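N-acetylmuramoyl-L-alanine amidase (Peptoclostridium difficile, PDB 4RN7) probably acts as a zinc-dependent amidase that cleaves the bond between N-acetylmuramic acid and L-alanine in peptidoglycan, this chain being its Amidase_3 catalytic domain. Local coordinates at residues R66-L69 against A70-S74. Numbering follows the deposited sequence.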
ATOM      1  N   ARG A  66      11.254   6.457  -6.353  1.00 26.03           N
ATOM      2  CA  ARG A  66      10.502   5.232  -6.076  1.00 25.99           C
ATOM      3  C   ARG A  66      10.126   4.508  -7.359  1.00 28.03           C
ATOM      4  O   ARG A  66      10.246   3.282  -7.447  1.00 29.97           O
ATOM      5  CB  ARG A  66       9.252   5.526  -5.239  1.00 27.33           C
ATOM      6  CG  ARG A  66       9.600   6.041  -3.857  1.00 27.42           C
ATOM      7  CD  ARG A  66       8.425   6.701  -3.151  1.00 28.47           C
ATOM      8  NE  ARG A  66       8.879   7.425  -1.961  1.00 28.91           N
ATOM      9  CZ  ARG A  66       8.683   7.020  -0.706  1.00 26.63           C
ATOM     10  NH1 ARG A  66       8.026   5.891  -0.451  1.00 28.71           N
ATOM     11  NH2 ARG A  66       9.147   7.756   0.302  1.00 29.66           N
ATOM     12  N   ALA A  67       9.686   5.263  -8.363  1.00 30.03           N
ATOM     13  CA  ALA A  67       9.317   4.654  -9.637  1.00 32.82           C
ATOM     14  C   ALA A  67      10.558   4.095 -10.328  1.00 29.90           C
ATOM     15  O   ALA A  67      10.514   3.034 -10.947  1.00 33.31           O
ATOM     16  CB  ALA A  67       8.601   5.662 -10.536  1.00 33.81           C
ATOM     17  N   ILE A  68      11.677   4.800 -10.213  1.00 32.99           N
ATOM     18  CA  ILE A  68      12.919   4.301 -10.786  1.00 33.29           C
ATOM     19  C   ILE A  68      13.326   2.988 -10.117  1.00 29.76           C
ATOM     20  O   ILE A  68      13.638   2.010 -10.807  1.00 34.39           O
ATOM     21  CB  ILE A  68      14.050   5.339 -10.686  1.00 32.32           C
ATOM     22  CG1 ILE A  68      13.819   6.474 -11.691  1.00 35.58           C
ATOM     23  CG2 ILE A  68      15.422   4.700 -10.954  1.00 32.91           C
ATOM     24  CD1 ILE A  68      14.783   7.624 -11.531  1.00 39.59           C
ATOM     25  N   LEU A  69      13.310   2.955  -8.785  1.00 27.92           N
ATOM     26  CA  LEU A  69      13.655   1.736  -8.055  1.00 28.42           C
ATOM     27  C   LEU A  69      12.741   0.580  -8.451  1.00 30.64           C
ATOM     28  O   LEU A  69      13.220  -0.525  -8.699  1.00 32.18           O
ATOM     29  CB  LEU A  69      13.569   1.959  -6.536  1.00 30.28           C
ATOM     30  CG  LEU A  69      14.615   2.915  -5.962  1.00 28.33           C
ATOM     31  CD1 LEU A  69      14.260   3.307  -4.529  1.00 33.34           C
ATOM     32  CD2 LEU A  69      16.025   2.309  -6.051  1.00 28.48           C
ATOM     33  N   ALA A  70      11.434   0.838  -8.505  1.00 33.47           N
ATOM     34  CA  ALA A  70      10.476  -0.191  -8.903  1.00 30.71           C
ATOM     35  C   ALA A  70      10.797  -0.709 -10.298  1.00 35.73           C
ATOM     36  O   ALA A  70      10.854  -1.922 -10.530  1.00 30.41           O
ATOM     37  CB  ALA A  70       9.028   0.345  -8.846  1.00 27.81           C
ATOM     38  N   ASN A  71      11.004   0.216 -11.230  1.00 31.45           N
ATOM     39  CA  ASN A  71      11.275  -0.160 -12.611  1.00 33.24           C
ATOM     40  C   ASN A  71      12.566  -0.959 -12.740  1.00 32.44           C
ATOM     41  O   ASN A  71      12.600  -1.983 -13.426  1.00 39.71           O
ATOM     42  CB  ASN A  71      11.297   1.075 -13.517  1.00 35.12           C
ATOM     43  CG  ASN A  71       9.918   1.691 -13.703  1.00 38.31           C
ATOM     44  OD1 ASN A  71       8.903   1.031 -13.504  1.00 39.43           O
ATOM     45  ND2 ASN A  71       9.879   2.956 -14.101  1.00 38.30           N
ATOM     46  N   ASN A  72      13.628  -0.496 -12.082  1.00 31.93           N
ATOM     47  CA  ASN A  72      14.899  -1.206 -12.137  1.00 36.32           C
ATOM     48  C   ASN A  72      14.839  -2.592 -11.490  1.00 39.19           C
ATOM     49  O   ASN A  72      15.646  -3.462 -11.803  1.00 41.09           O
ATOM     50  CB  ASN A  72      16.005  -0.380 -11.474  1.00 37.72           C
ATOM     51  CG  ASN A  72      16.358   0.862 -12.260  1.00 44.14           C
ATOM     52  OD1 ASN A  72      15.885   1.062 -13.379  1.00 46.84           O
ATOM     53  ND2 ASN A  72      17.216   1.701 -11.685  1.00 44.17           N
ATOM     54  N   SER A  73      13.893  -2.798 -10.580  1.00 40.01           N
ATOM     55  CA  SER A  73      13.787  -4.083  -9.900  1.00 40.05           C
ATOM     56  C   SER A  73      13.040  -5.085 -10.772  1.00 43.83           C
ATOM     57  O   SER A  73      12.956  -6.267 -10.427  1.00 37.62           O
ATOM     58  CB  SER A  73      13.056  -3.923  -8.572  1.00 37.66           C
ATOM     59  OG  SER A  73      11.676  -3.677  -8.795  1.00 38.95           O
ATOM     60  N   SER A  74      12.517  -4.604 -11.902  1.00 35.44           N
ATOM     61  CA  SER A  74      11.699  -5.411 -12.814  1.00 36.93           C
ATOM     62  C   SER A  74      10.584  -6.151 -12.068  1.00 40.99           C
ATOM     63  O   SER A  74      10.306  -7.322 -12.337  1.00 40.79           O
ATOM     64  CB  SER A  74      12.573  -6.391 -13.597  1.00 46.57           C
ATOM     65  OG  SER A  74      13.600  -5.709 -14.303  1.00 48.69           O
TER
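The carboxamides of Asn-71 and Asn-72 each turn one face to a backbone carbonyl one turn back. Ala-67 O sits above the Asn-71 amide, 3.1 Å from its CG; this overhead position explains why Asn-71 ND2, though close, makes no hydrogen bond to it. The polar atoms of that amide are instead held where helix 135-139 ends: Asn-141 N donates to OD1, and ND2 donates to Glu-139 O. Ile-68 O covers the Asn-72 amide in the same way, 3.3 Å from CG, and on this same face Ile-68 CG2 lies 3.6 Å from ND2. With CG2 of Ile-68 anti to its backbone N and Asn-72 CG anti to its carbonyl carbon (chi1 -69°), the two side chains lie side by side. The same Ile-68 O accepts Asn-72 N at 2.8 Å and 169°; the last step, Ser-73 N to Leu-69 O, is weak at 132°. There Ser-73 OG bends back to donate to Ala-70 O over 2.6 Å. Ser-74, with positive phi, returns its N to Asn-71 O at 3.0 Å. Two turns earlier, Arg-66 forms a salt bridge with Asp-9 through NH1, and its NH2 donates to the carbonyl of the zinc ligand His-12. The whole is a helix C-terminus closed by a Schellman motif, within the beta-alpha-beta crossover from strand 49-53 to strand 77-84 of the amidase fold.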